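PDB 6OFQ: heme-binding protein A / AI-2 binding protein A from Helicobacter pylori SS1, which binds peptides in the periplasm, here the peptide STSA, as the substrate-binding protein associated with an ABC transporter, to which it presumably delivers them. Local coordinates for residues Gly345-Ile350 and Leu483-Gln488; Ile61-Val66 and Pro77-Ser82; Gly30-Phe35 and Lys242-Thr247. All coordinates share one frame; numbering follows the deposited sequence.

The three contacts are separate: contact 2 and contact 3 come closest, with about 9 Å between nearest atoms and 24 Å between centres. Along the chain, contact 2 is nested in the loop that the parallel strand pair of contact 3 closes, so both belong to the same N-terminal part of the chain. Contact 1 opens only after both have closed. Its centre is 33 Å from that of contact 2, with about 17 Å between nearest atoms, and 41 Å from that of contact 3; contacts 1 and 3 lie on opposite sides of the chain's centre. This spread is consistent with a periplasmic binding protein built of two lobes.

Contact 1: residues Gly345-Ile350 and Leu483-Gln488; sequences GYNYNI and LYLKAQ
The side-chain amide of Gln488 lies against the backbone of Gly345-Asn347 and bonds to it through both its polar atoms. Gln488 NE2 donates to Gly345 O at 2.8 Å, with that oxygen only 5° out of the amide plane. Gln488 OE1 accepts from Asn347 N at 2.9 Å, and here the donor stands above the carbonyl plane of the glutamine, 36° out of it. Chi1 (-76°) sets Gln488 CG anti to its own carbonyl carbon, and the extended chi2 carries CD onward. The turn of the amide about the last torsion then leaves NE2 reaching both Gly345 O and Tyr484 O. The second of these bonds, from Gln488 NE2 to Tyr484 O one turn back, measures 3.0 Å. The backbone N of Gln488 reaches the same oxygen from the opposite face of its plane, so one helical carbonyl takes two donors.

Asn347 bonds back to the helix. Asn347 ND2 donates to Leu485 O at 3.1 Å, while Asn347 OD1 accepts from Asn349 N at 2.9 Å in the carbonyl plane, forming an Asx turn.

Apolar atoms fill in around these bonds. The side chains of Leu485 and Asn347 cross obliquely, Leu485 CD2 coming 3.6 Å from Asn347 CB and packing near Gly345 O as well. Ile350 CD1 lies 3.8 Å from Gln488 CB. Asn337 lies against both Ile350 and Gln488, and its ND2 bonds Asn347 O.

The loop before helix 357-366 is thus joined to helix 477-494 largely through neutral amide groups, with a weak bond from Gly345 N to Glu481 OE2 besides. Because two acceptors hold Gln488 NE2 and a donor meets OE1, the buried carboxamide has both polar atoms satisfied and its flip is fixed.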
ATOM      1  N   GLY A 345     -16.809  -3.072  -9.517  1.00  5.93           N
ATOM      2  CA  GLY A 345     -17.682  -2.828  -8.383  1.00  5.76           C
ATOM      3  C   GLY A 345     -17.864  -1.371  -8.009  1.00  5.20           C
ATOM      4  O   GLY A 345     -18.686  -1.027  -7.155  1.00  6.07           O
ATOM      5  N   TYR A 346     -17.164  -0.470  -8.697  1.00  5.11           N
ATOM      6  CA  TYR A 346     -17.251   0.957  -8.493  1.00  5.01           C
ATOM      7  C   TYR A 346     -18.661   1.444  -8.787  1.00  5.16           C
ATOM      8  O   TYR A 346     -19.270   0.995  -9.778  1.00  5.76           O
ATOM      9  CB  TYR A 346     -16.308   1.680  -9.441  1.00  4.80           C
ATOM     10  CG  TYR A 346     -16.173   3.175  -9.325  1.00  4.81           C
ATOM     11  CD1 TYR A 346     -16.992   4.060 -10.031  1.00  4.81           C
ATOM     12  CD2 TYR A 346     -15.178   3.722  -8.552  1.00  4.86           C
ATOM     13  CE1 TYR A 346     -16.854   5.417  -9.975  1.00  4.83           C
ATOM     14  CE2 TYR A 346     -15.059   5.107  -8.405  1.00  4.87           C
ATOM     15  CZ  TYR A 346     -15.843   5.930  -9.154  1.00  4.77           C
ATOM     16  OH  TYR A 346     -15.688   7.286  -9.025  1.00  5.12           O
ATOM     17  N   ASN A 347     -19.196   2.303  -7.916  1.00  4.74           N
ATOM     18  CA  ASN A 347     -20.560   2.728  -8.057  1.00  5.23           C
ATOM     19  C   ASN A 347     -20.538   4.009  -8.898  1.00  6.02           C
ATOM     20  O   ASN A 347     -20.314   5.124  -8.403  1.00  6.13           O
ATOM     21  CB  ASN A 347     -21.207   2.958  -6.692  1.00  5.41           C
ATOM     22  CG  ASN A 347     -22.699   3.169  -6.794  1.00  6.51           C
ATOM     23  OD1 ASN A 347     -23.136   3.733  -7.800  1.00  6.94           O
ATOM     24  ND2 ASN A 347     -23.479   2.767  -5.807  1.00  6.85           N
ATOM     25  N   TYR A 348     -20.930   3.834 -10.164  1.00  6.44           N
ATOM     26  CA  TYR A 348     -20.985   4.970 -11.111  1.00  7.00           C
ATOM     27  C   TYR A 348     -22.233   5.806 -10.943  1.00  7.61           C
ATOM     28  O   TYR A 348     -22.338   6.851 -11.635  1.00  9.22           O
ATOM     29  CB  TYR A 348     -20.921   4.388 -12.536  1.00  6.94           C
ATOM     30  CG  TYR A 348     -19.565   3.838 -12.864  1.00  7.45           C
ATOM     31  CD1 TYR A 348     -18.530   4.661 -13.261  1.00  7.36           C
ATOM     32  CD2 TYR A 348     -19.333   2.470 -12.768  1.00  8.19           C
ATOM     33  CE1 TYR A 348     -17.246   4.155 -13.434  1.00  7.15           C
ATOM     34  CE2 TYR A 348     -18.059   1.964 -12.969  1.00  8.51           C
ATOM     35  CZ  TYR A 348     -17.029   2.809 -13.366  1.00  7.65           C
ATOM     36  OH  TYR A 348     -15.762   2.250 -13.491  1.00  9.85           O
ATOM     37  N   ASN A 349     -23.198   5.400 -10.131  1.00  7.16           N
ATOM     38  CA  ASN A 349     -24.427   6.102  -9.871  1.00  9.65           C
ATOM     39  C   ASN A 349     -24.361   7.155  -8.794  1.00 10.57           C
ATOM     40  O   ASN A 349     -25.051   8.152  -8.908  1.00 14.58           O
ATOM     41  CB  ASN A 349     -25.596   5.170  -9.612  1.00 10.83           C
ATOM     42  CG  ASN A 349     -26.936   5.801  -9.929  1.00 15.42           C
ATOM     43  OD1 ASN A 349     -27.122   6.279 -11.037  1.00 20.58           O
ATOM     44  ND2 ASN A 349     -27.862   5.803  -8.991  1.00 20.21           N
ATOM     45  N   ILE A 350     -23.336   7.117  -7.947  1.00  7.98           N
ATOM     46  CA  ILE A 350     -23.233   8.110  -6.897  1.00  8.06           C
ATOM     47  C   ILE A 350     -22.716   9.429  -7.485  1.00  8.61           C
ATOM     48  O   ILE A 350     -21.777   9.448  -8.285  1.00  8.92           O
ATOM     49  CB  ILE A 350     -22.279   7.573  -5.832  1.00  7.91           C
ATOM     50  CG1 ILE A 350     -22.962   6.381  -5.148  1.00  9.15           C
ATOM     51  CG2 ILE A 350     -21.912   8.601  -4.767  1.00  8.32           C
ATOM     52  CD1 ILE A 350     -22.145   5.664  -4.140  1.00 10.30           C
ATOM     53  N   LEU A 483     -23.590  -5.987  -3.530  1.00  6.97           N
ATOM     54  CA  LEU A 483     -23.353  -5.621  -2.124  1.00  6.79           C
ATOM     55  C   LEU A 483     -22.404  -4.420  -2.010  1.00  5.69           C
ATOM     56  O   LEU A 483     -22.629  -3.515  -1.191  1.00  5.22           O
ATOM     57  CB  LEU A 483     -22.814  -6.834  -1.355  1.00  7.00           C
ATOM     58  CG  LEU A 483     -23.805  -8.007  -1.219  1.00  7.23           C
ATOM     59  CD1 LEU A 483     -23.073  -9.339  -0.965  1.00  6.58           C
ATOM     60  CD2 LEU A 483     -24.719  -7.708  -0.052  1.00  8.14           C
ATOM     61  N   TYR A 484     -21.360  -4.418  -2.833  1.00  5.38           N
ATOM     62  CA  TYR A 484     -20.436  -3.292  -2.753  1.00  5.21           C
ATOM     63  C   TYR A 484     -21.034  -1.975  -3.269  1.00  5.45           C
ATOM     64  O   TYR A 484     -20.751  -0.902  -2.702  1.00  5.45           O
ATOM     65  CB  TYR A 484     -19.138  -3.564  -3.511  1.00  4.82           C
ATOM     66  CG  TYR A 484     -18.248  -4.583  -2.841  1.00  4.58           C
ATOM     67  CD1 TYR A 484     -17.988  -4.470  -1.483  1.00  4.47           C
ATOM     68  CD2 TYR A 484     -17.663  -5.592  -3.553  1.00  4.44           C
ATOM     69  CE1 TYR A 484     -17.131  -5.391  -0.849  1.00  4.44           C
ATOM     70  CE2 TYR A 484     -16.871  -6.522  -2.918  1.00  4.58           C
ATOM     71  CZ  TYR A 484     -16.551  -6.410  -1.573  1.00  4.78           C
ATOM     72  OH  TYR A 484     -15.752  -7.375  -0.975  1.00  4.87           O
ATOM     73  N   LEU A 485     -21.978  -2.064  -4.209  1.00  4.95           N
ATOM     74  CA  LEU A 485     -22.683  -0.866  -4.663  1.00  5.63           C
ATOM     75  C   LEU A 485     -23.425  -0.234  -3.495  1.00  5.02           C
ATOM     76  O   LEU A 485     -23.409   0.997  -3.299  1.00  5.25           O
ATOM     77  CB  LEU A 485     -23.576  -1.174  -5.856  1.00  6.32           C
ATOM     78  CG  LEU A 485     -22.931  -1.511  -7.172  1.00  7.39           C
ATOM     79  CD1 LEU A 485     -23.891  -2.023  -8.233  1.00  9.45           C
ATOM     80  CD2 LEU A 485     -22.153  -0.365  -7.758  1.00  7.22           C
ATOM     81  N   LYS A 486     -24.125  -1.074  -2.732  1.00  5.37           N
ATOM     82  CA  LYS A 486     -24.895  -0.580  -1.605  1.00  6.74           C
ATOM     83  C   LYS A 486     -23.942  -0.046  -0.541  1.00  5.85           C
ATOM     84  O   LYS A 486     -24.224   0.999   0.071  1.00  6.71           O
ATOM     85  CB  LYS A 486     -25.817  -1.668  -0.998  1.00  9.18           C
ATOM     86  CG  LYS A 486     -26.909  -2.183  -1.914  1.00 15.49           C
ATOM     87  CD  LYS A 486     -27.703  -3.345  -1.322  1.00 22.04           C
ATOM     88  CE  LYS A 486     -28.631  -3.843  -2.434  1.00 28.26           C
ATOM     89  NZ  LYS A 486     -29.030  -5.239  -2.103  1.00 38.49           N
ATOM     90  N   ALA A 487     -22.833  -0.745  -0.284  1.00  5.58           N
ATOM     91  CA  ALA A 487     -21.892  -0.234   0.692  1.00  5.69           C
ATOM     92  C   ALA A 487     -21.413   1.183   0.330  1.00  5.28           C
ATOM     93  O   ALA A 487     -21.235   2.050   1.195  1.00  5.26           O
ATOM     94  CB  ALA A 487     -20.739  -1.205   0.914  1.00  6.20           C
ATOM     95  N   GLN A 488     -21.129   1.431  -0.944  1.00  5.08           N
ATOM     96  CA  GLN A 488     -20.666   2.737  -1.399  1.00  5.31           C
ATOM     97  C   GLN A 488     -21.709   3.787  -1.167  1.00  5.47           C
ATOM     98  O   GLN A 488     -21.371   4.922  -0.864  1.00  5.89           O
ATOM     99  CB  GLN A 488     -20.218   2.620  -2.843  1.00  5.39           C
ATOM    100  CG  GLN A 488     -18.871   1.962  -2.997  1.00  4.90           C
ATOM    101  CD  GLN A 488     -18.574   1.582  -4.431  1.00  4.53           C
ATOM    102  OE1 GLN A 488     -18.099   2.403  -5.214  1.00  4.37           O
ATOM    103  NE2 GLN A 488     -19.024   0.401  -4.810  1.00  4.80           N
TER

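Contact 2: residues Ile61-Val66 and Pro77-Ser82; sequences IYDTLV and PALATS
Thr64 and Leu65 meet Ala78-Ala80 backbone to backbone: Leu79 N donates to Thr64 O at 3.0 Å, Ala80 N donates to Leu65 O at 2.9 Å, both nearly straight (164° and 160° at the hydrogen), and a weak bond from Ala78 N also reaches Leu65 O. One residue further, Val66 and Pro77 form an antiparallel, non-hydrogen-bonded pair whose side chains diverge.

Side chains pack around this antiparallel junction. Ala78 points its methyl at the other segment, with CB 3.2 Å from Thr64 O and close to Leu65 O too. Ala80 CB sits 3.4 Å from Leu65 O and at 4.5 Å from Leu65 CB. Leu79, with CG anti to its carbonyl carbon (chi1 -68°), touches Asp63: Leu79 CG and CD1 are both 3.7 Å from Asp63 CB. It is thus the aliphatic root of Asp63 that meets the leucine, while OD2 of its carboxylate bonds Thr211 OG1 and Trp234 NE1. Thr64 turns its hydroxyl back on its own segment, where Thr64 OG1 donates to Val66 O at 2.7 Å.

The CB atoms of Leu65 and Val66 point away from Pro77-Ser82; the side chains touch Leu96 and Phe94 respectively, both of strand 91-96. Phe94 also touches Ala80, and Arg97 NE bonds Ala78 O.

The arrangement is the start of an antiparallel sheet. The loop leaving helix 52-61 is tied to an irregular part of strand 75-85 just before the chain enters strand 66-68, one of the two outermost strands of that five-stranded sheet and the antiparallel neighbour of 75-85.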
ATOM      1  N   ILE A  61      12.795  -8.549  -2.384  1.00  4.87           N
ATOM      2  CA  ILE A  61      13.586  -9.460  -1.540  1.00  4.84           C
ATOM      3  C   ILE A  61      12.781 -10.716  -1.250  1.00  4.83           C
ATOM      4  O   ILE A  61      13.334 -11.849  -1.178  1.00  4.82           O
ATOM      5  CB  ILE A  61      13.986  -8.717  -0.250  1.00  4.80           C
ATOM      6  CG1 ILE A  61      15.037  -7.647  -0.604  1.00  4.83           C
ATOM      7  CG2 ILE A  61      14.449  -9.691   0.827  1.00  5.45           C
ATOM      8  CD1 ILE A  61      15.279  -6.665   0.537  1.00  5.20           C
ATOM      9  N   TYR A  62      11.483 -10.559  -0.977  1.00  4.95           N
ATOM     10  CA  TYR A  62      10.661 -11.669  -0.493  1.00  4.70           C
ATOM     11  C   TYR A  62       9.678 -12.134  -1.571  1.00  5.17           C
ATOM     12  O   TYR A  62       9.225 -11.335  -2.381  1.00  6.33           O
ATOM     13  CB  TYR A  62       9.794 -11.308   0.707  1.00  4.89           C
ATOM     14  CG  TYR A  62      10.567 -10.879   1.941  1.00  5.56           C
ATOM     15  CD1 TYR A  62      11.119 -11.812   2.793  1.00  5.37           C
ATOM     16  CD2 TYR A  62      10.777  -9.551   2.236  1.00  5.61           C
ATOM     17  CE1 TYR A  62      11.785 -11.460   3.956  1.00  5.71           C
ATOM     18  CE2 TYR A  62      11.416  -9.197   3.407  1.00  5.69           C
ATOM     19  CZ  TYR A  62      11.902 -10.151   4.274  1.00  5.21           C
ATOM     20  OH  TYR A  62      12.497  -9.744   5.456  1.00  6.50           O
ATOM     21  N   ASP A  63       9.340 -13.425  -1.531  1.00  4.88           N
ATOM     22  CA  ASP A  63       8.184 -13.973  -2.206  1.00  5.10           C
ATOM     23  C   ASP A  63       7.079 -14.352  -1.274  1.00  4.93           C
ATOM     24  O   ASP A  63       7.236 -14.488  -0.057  1.00  5.11           O
ATOM     25  CB  ASP A  63       8.569 -15.210  -2.991  1.00  5.00           C
ATOM     26  CG  ASP A  63       9.550 -14.876  -4.093  1.00  5.07           C
ATOM     27  OD1 ASP A  63       9.266 -13.968  -4.918  1.00  5.77           O
ATOM     28  OD2 ASP A  63      10.631 -15.503  -4.173  1.00  5.99           O
ATOM     29  N   THR A  64       5.932 -14.539  -1.929  1.00  4.37           N
ATOM     30  CA  THR A  64       4.685 -14.957  -1.308  1.00  4.78           C
ATOM     31  C   THR A  64       4.265 -16.335  -1.877  1.00  4.91           C
ATOM     32  O   THR A  64       4.890 -16.845  -2.803  1.00  4.57           O
ATOM     33  CB  THR A  64       3.585 -13.888  -1.511  1.00  4.93           C
ATOM     34  OG1 THR A  64       3.707 -13.314  -2.812  1.00  5.12           O
ATOM     35  CG2 THR A  64       3.696 -12.746  -0.470  1.00  4.98           C
ATOM     36  N   LEU A  65       3.161 -16.886  -1.360  1.00  4.92           N
ATOM     37  CA  LEU A  65       2.678 -18.189  -1.886  1.00  4.88           C
ATOM     38  C   LEU A  65       2.205 -18.120  -3.345  1.00  4.70           C
ATOM     39  O   LEU A  65       2.481 -18.990  -4.187  1.00  4.40           O
ATOM     40  CB  LEU A  65       1.576 -18.733  -1.004  1.00  5.47           C
ATOM     41  CG  LEU A  65       2.016 -19.210   0.388  1.00  6.33           C
ATOM     42  CD1 LEU A  65       0.752 -19.583   1.150  1.00  6.66           C
ATOM     43  CD2 LEU A  65       2.864 -20.485   0.269  1.00  8.57           C
ATOM     44  N   VAL A  66       1.489 -17.038  -3.638  1.00  4.11           N
ATOM     45  CA  VAL A  66       1.065 -16.658  -4.971  1.00  3.84           C
ATOM     46  C   VAL A  66       1.533 -15.254  -5.262  1.00  3.93           C
ATOM     47  O   VAL A  66       1.851 -14.546  -4.292  1.00  3.91           O
ATOM     48  CB  VAL A  66      -0.479 -16.774  -5.147  1.00  3.80           C
ATOM     49  CG1 VAL A  66      -0.926 -18.194  -4.738  1.00  4.61           C
ATOM     50  CG2 VAL A  66      -1.236 -15.709  -4.349  1.00  4.15           C
ATOM     51  N   PRO A  77       1.353 -18.522  -9.954  1.00  4.90           N
ATOM     52  CA  PRO A  77       2.105 -19.247  -8.923  1.00  5.23           C
ATOM     53  C   PRO A  77       3.402 -18.578  -8.462  1.00  4.85           C
ATOM     54  O   PRO A  77       3.936 -17.759  -9.197  1.00  5.65           O
ATOM     55  CB  PRO A  77       2.394 -20.586  -9.542  1.00  5.38           C
ATOM     56  CG  PRO A  77       1.263 -20.718 -10.527  1.00  5.45           C
ATOM     57  CD  PRO A  77       1.132 -19.367 -11.132  1.00  5.42           C
ATOM     58  N   ALA A  78       3.760 -18.798  -7.201  1.00  4.55           N
ATOM     59  CA  ALA A  78       5.018 -18.246  -6.676  1.00  4.63           C
ATOM     60  C   ALA A  78       5.605 -19.355  -5.813  1.00  4.67           C
ATOM     61  O   ALA A  78       6.019 -20.375  -6.370  1.00  5.64           O
ATOM     62  CB  ALA A  78       4.814 -16.917  -5.962  1.00  4.76           C
ATOM     63  N   LEU A  79       5.735 -19.167  -4.499  1.00  4.07           N
ATOM     64  CA  LEU A  79       6.307 -20.206  -3.641  1.00  4.35           C
ATOM     65  C   LEU A  79       5.413 -21.460  -3.589  1.00  4.78           C
ATOM     66  O   LEU A  79       5.893 -22.532  -3.179  1.00  5.67           O
ATOM     67  CB  LEU A  79       6.681 -19.716  -2.252  1.00  4.71           C
ATOM     68  CG  LEU A  79       7.882 -18.727  -2.252  1.00  5.03           C
ATOM     69  CD1 LEU A  79       8.120 -18.206  -0.846  1.00  5.12           C
ATOM     70  CD2 LEU A  79       9.156 -19.401  -2.799  1.00  5.26           C
ATOM     71  N   ALA A  80       4.120 -21.305  -3.903  1.00  4.55           N
ATOM     72  CA  ALA A  80       3.264 -22.454  -4.209  1.00  4.95           C
ATOM     73  C   ALA A  80       3.245 -22.581  -5.718  1.00  5.36           C
ATOM     74  O   ALA A  80       2.914 -21.655  -6.486  1.00  5.95           O
ATOM     75  CB  ALA A  80       1.835 -22.288  -3.695  1.00  5.38           C
ATOM     76  N   THR A  81       3.466 -23.808  -6.198  1.00  5.60           N
ATOM     77  CA  THR A  81       3.360 -24.141  -7.629  1.00  6.00           C
ATOM     78  C   THR A  81       1.923 -24.382  -8.084  1.00  6.05           C
ATOM     79  O   THR A  81       1.596 -24.154  -9.250  1.00  7.10           O
ATOM     80  CB  THR A  81       4.197 -25.337  -8.070  1.00  6.77           C
ATOM     81  OG1 THR A  81       3.937 -26.417  -7.151  1.00  7.85           O
ATOM     82  CG2 THR A  81       5.724 -24.971  -7.957  1.00  7.88           C
ATOM     83  N   SER A  82       1.102 -24.911  -7.181  1.00  6.16           N
ATOM     84  CA  SER A  82      -0.317 -25.157  -7.492  1.00  6.00           C
ATOM     85  C   SER A  82      -1.114 -25.218  -6.191  1.00  6.30           C
ATOM     86  O   SER A  82      -0.564 -25.208  -5.082  1.00  6.49           O
ATOM     87  CB  SER A  82      -0.463 -26.471  -8.265  1.00  6.77           C
ATOM     88  OG  SER A  82      -0.230 -27.529  -7.393  1.00  7.99           O
TER

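Contact 3: residues Gly30-Phe35 and Lys242-Thr247; sequences GGVLVF and KVVVRT
Backbone bonds join Gly31-Phe35 to Lys242-Arg246 in parallel register, the strand axes 4.7 Å apart and 14° from parallel. Leu33 N donates to Lys242 O (3.0 Å), Val244 N to Leu33 O, Phe35 N to Val244 O and Arg246 N to Phe35 O (2.8 Å). Lys242 N to Gly31 O is weak. CA-H...O contacts fill the intervals, among them Val243 CA to Leu33 O at 3.3 Å.

Leu33 and Phe35 each use N and O on the two residues flanking their partner in strand 242-247, whereas Val34 bonds the other way, to Met264: the regular parallel ladder. It places strands 32-37 and 242-247 side by side in a mixed five-stranded sheet.

Apolar contacts divide between the two faces. On one, Phe35 and Val245 lie side by side, pointing the same way, with Phe35 CD1 4.0 Å from Val245 CG1; Val56 of helix 52-61 touches both. Leu33 and Val243 share that face. On the other, Val32 CG1 lies 4.2 Å from Val244 CG2 and beside the aliphatic chain of Lys242.

Among the charged side chains, Arg246 CD packs 3.8 Å from Val34 CG1; beyond it the chain bends (chi3 55°), and NH1 forms a salt bridge with Glu262.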
ATOM      1  N   GLY A  30      22.067  -7.213 -17.612  1.00  9.68           N
ATOM      2  CA  GLY A  30      23.212  -6.458 -17.119  1.00  8.79           C
ATOM      3  C   GLY A  30      22.832  -5.016 -16.785  1.00  8.36           C
ATOM      4  O   GLY A  30      22.132  -4.332 -17.574  1.00  9.74           O
ATOM      5  N   GLY A  31      23.398  -4.557 -15.686  1.00  7.87           N
ATOM      6  CA  GLY A  31      23.425  -3.129 -15.381  1.00  7.84           C
ATOM      7  C   GLY A  31      22.936  -2.772 -14.019  1.00  6.87           C
ATOM      8  O   GLY A  31      22.481  -3.637 -13.239  1.00  7.42           O
ATOM      9  N   VAL A  32      23.103  -1.489 -13.706  1.00  6.40           N
ATOM     10  CA  VAL A  32      22.704  -0.902 -12.446  1.00  6.86           C
ATOM     11  C   VAL A  32      21.558   0.074 -12.691  1.00  6.04           C
ATOM     12  O   VAL A  32      21.656   1.004 -13.488  1.00  7.64           O
ATOM     13  CB  VAL A  32      23.859  -0.199 -11.716  1.00  7.91           C
ATOM     14  CG1 VAL A  32      23.451   0.403 -10.383  1.00  8.40           C
ATOM     15  CG2 VAL A  32      25.130  -1.019 -11.693  1.00 10.34           C
ATOM     16  N   LEU A  33      20.481  -0.116 -11.933  1.00  6.13           N
ATOM     17  CA  LEU A  33      19.356   0.813 -11.961  1.00  5.94           C
ATOM     18  C   LEU A  33      19.370   1.656 -10.706  1.00  5.71           C
ATOM     19  O   LEU A  33      19.475   1.127  -9.600  1.00  6.74           O
ATOM     20  CB  LEU A  33      18.036   0.040 -12.018  1.00  6.58           C
ATOM     21  CG  LEU A  33      16.763   0.883 -11.886  1.00  6.92           C
ATOM     22  CD1 LEU A  33      16.516   1.702 -13.128  1.00  7.42           C
ATOM     23  CD2 LEU A  33      15.525   0.042 -11.608  1.00  7.50           C
ATOM     24  N   VAL A  34      19.334   2.972 -10.891  1.00  5.82           N
ATOM     25  CA  VAL A  34      19.225   3.937  -9.758  1.00  6.13           C
ATOM     26  C   VAL A  34      17.797   4.472  -9.733  1.00  6.87           C
ATOM     27  O   VAL A  34      17.403   5.208 -10.650  1.00  5.83           O
ATOM     28  CB  VAL A  34      20.253   5.070  -9.826  1.00  6.91           C
ATOM     29  CG1 VAL A  34      20.160   5.882  -8.542  1.00  7.43           C
ATOM     30  CG2 VAL A  34      21.659   4.497  -9.886  1.00  7.17           C
ATOM     31  N   PHE A  35      17.037   4.065  -8.727  1.00  6.22           N
ATOM     32  CA  PHE A  35      15.628   4.440  -8.547  1.00  5.98           C
ATOM     33  C   PHE A  35      15.643   5.473  -7.427  1.00  5.62           C
ATOM     34  O   PHE A  35      16.330   5.268  -6.426  1.00  7.21           O
ATOM     35  CB  PHE A  35      14.889   3.195  -8.093  1.00  6.10           C
ATOM     36  CG  PHE A  35      13.444   3.344  -7.741  1.00  5.61           C
ATOM     37  CD1 PHE A  35      13.037   3.658  -6.464  1.00  5.89           C
ATOM     38  CD2 PHE A  35      12.444   3.073  -8.640  1.00  5.90           C
ATOM     39  CE1 PHE A  35      11.687   3.750  -6.144  1.00  6.14           C
ATOM     40  CE2 PHE A  35      11.091   3.137  -8.335  1.00  6.63           C
ATOM     41  CZ  PHE A  35      10.721   3.494  -7.059  1.00  6.97           C
ATOM     42  N   LYS A 242      22.094  -4.916 -10.152  1.00  5.38           N
ATOM     43  CA  LYS A 242      22.045  -4.131  -8.942  1.00  5.84           C
ATOM     44  C   LYS A 242      20.936  -3.081  -9.061  1.00  5.57           C
ATOM     45  O   LYS A 242      20.736  -2.507 -10.113  1.00  6.57           O
ATOM     46  CB  LYS A 242      23.436  -3.491  -8.712  1.00  7.47           C
ATOM     47  CG  LYS A 242      23.580  -2.538  -7.564  1.00  9.03           C
ATOM     48  CD  LYS A 242      25.097  -2.255  -7.464  1.00 13.64           C
ATOM     49  CE  LYS A 242      25.432  -0.988  -6.740  1.00 18.46           C
ATOM     50  NZ  LYS A 242      26.932  -0.881  -6.724  1.00 18.81           N
ATOM     51  N   VAL A 243      20.281  -2.774  -7.943  1.00  5.67           N
ATOM     52  CA  VAL A 243      19.389  -1.659  -7.845  1.00  6.47           C
ATOM     53  C   VAL A 243      19.782  -0.827  -6.625  1.00  5.71           C
ATOM     54  O   VAL A 243      19.892  -1.349  -5.522  1.00  6.82           O
ATOM     55  CB  VAL A 243      17.905  -2.077  -7.724  1.00  6.81           C
ATOM     56  CG1 VAL A 243      17.009  -0.842  -7.636  1.00  6.94           C
ATOM     57  CG2 VAL A 243      17.505  -3.003  -8.865  1.00  7.32           C
ATOM     58  N   VAL A 244      19.977   0.462  -6.854  1.00  5.72           N
ATOM     59  CA  VAL A 244      20.194   1.428  -5.787  1.00  6.19           C
ATOM     60  C   VAL A 244      18.872   2.171  -5.634  1.00  6.25           C
ATOM     61  O   VAL A 244      18.431   2.861  -6.552  1.00  7.30           O
ATOM     62  CB  VAL A 244      21.378   2.351  -6.074  1.00  6.59           C
ATOM     63  CG1 VAL A 244      21.644   3.226  -4.881  1.00  6.97           C
ATOM     64  CG2 VAL A 244      22.634   1.600  -6.410  1.00  7.57           C
ATOM     65  N   VAL A 245      18.293   2.083  -4.443  1.00  5.91           N
ATOM     66  CA  VAL A 245      17.044   2.758  -4.130  1.00  5.73           C
ATOM     67  C   VAL A 245      17.424   3.957  -3.265  1.00  4.99           C
ATOM     68  O   VAL A 245      17.745   3.775  -2.081  1.00  5.45           O
ATOM     69  CB  VAL A 245      16.052   1.827  -3.399  1.00  5.63           C
ATOM     70  CG1 VAL A 245      14.758   2.571  -3.042  1.00  5.67           C
ATOM     71  CG2 VAL A 245      15.749   0.614  -4.253  1.00  6.15           C
ATOM     72  N   ARG A 246      17.394   5.145  -3.883  1.00  5.44           N
ATOM     73  CA  ARG A 246      17.770   6.365  -3.201  1.00  6.39           C
ATOM     74  C   ARG A 246      16.558   7.097  -2.662  1.00  6.05           C
ATOM     75  O   ARG A 246      15.479   7.162  -3.258  1.00  5.75           O
ATOM     76  CB  ARG A 246      18.494   7.290  -4.176  1.00  8.34           C
ATOM     77  CG  ARG A 246      19.866   6.754  -4.594  1.00  8.59           C
ATOM     78  CD  ARG A 246      20.812   7.736  -5.293  1.00 11.32           C
ATOM     79  NE  ARG A 246      20.991   8.908  -4.453  1.00 12.29           N
ATOM     80  CZ  ARG A 246      21.407  10.103  -4.883  1.00 14.75           C
ATOM     81  NH1 ARG A 246      21.758  10.259  -6.133  1.00 13.37           N
ATOM     82  NH2 ARG A 246      21.447  11.139  -4.025  1.00 14.87           N
ATOM     83  N   THR A 247      16.772   7.714  -1.506  1.00  5.43           N
ATOM     84  CA  THR A 247      15.846   8.680  -0.929  1.00  6.21           C
ATOM     85  C   THR A 247      16.306  10.099  -1.177  1.00  6.65           C
ATOM     86  O   THR A 247      17.363  10.461  -0.692  1.00  7.34           O
ATOM     87  CB  THR A 247      15.618   8.430   0.563  1.00  6.54           C
ATOM     88  OG1 THR A 247      15.095   7.094   0.798  1.00  5.97           O
ATOM     89  CG2 THR A 247      14.618   9.417   1.156  1.00  6.52           C
TER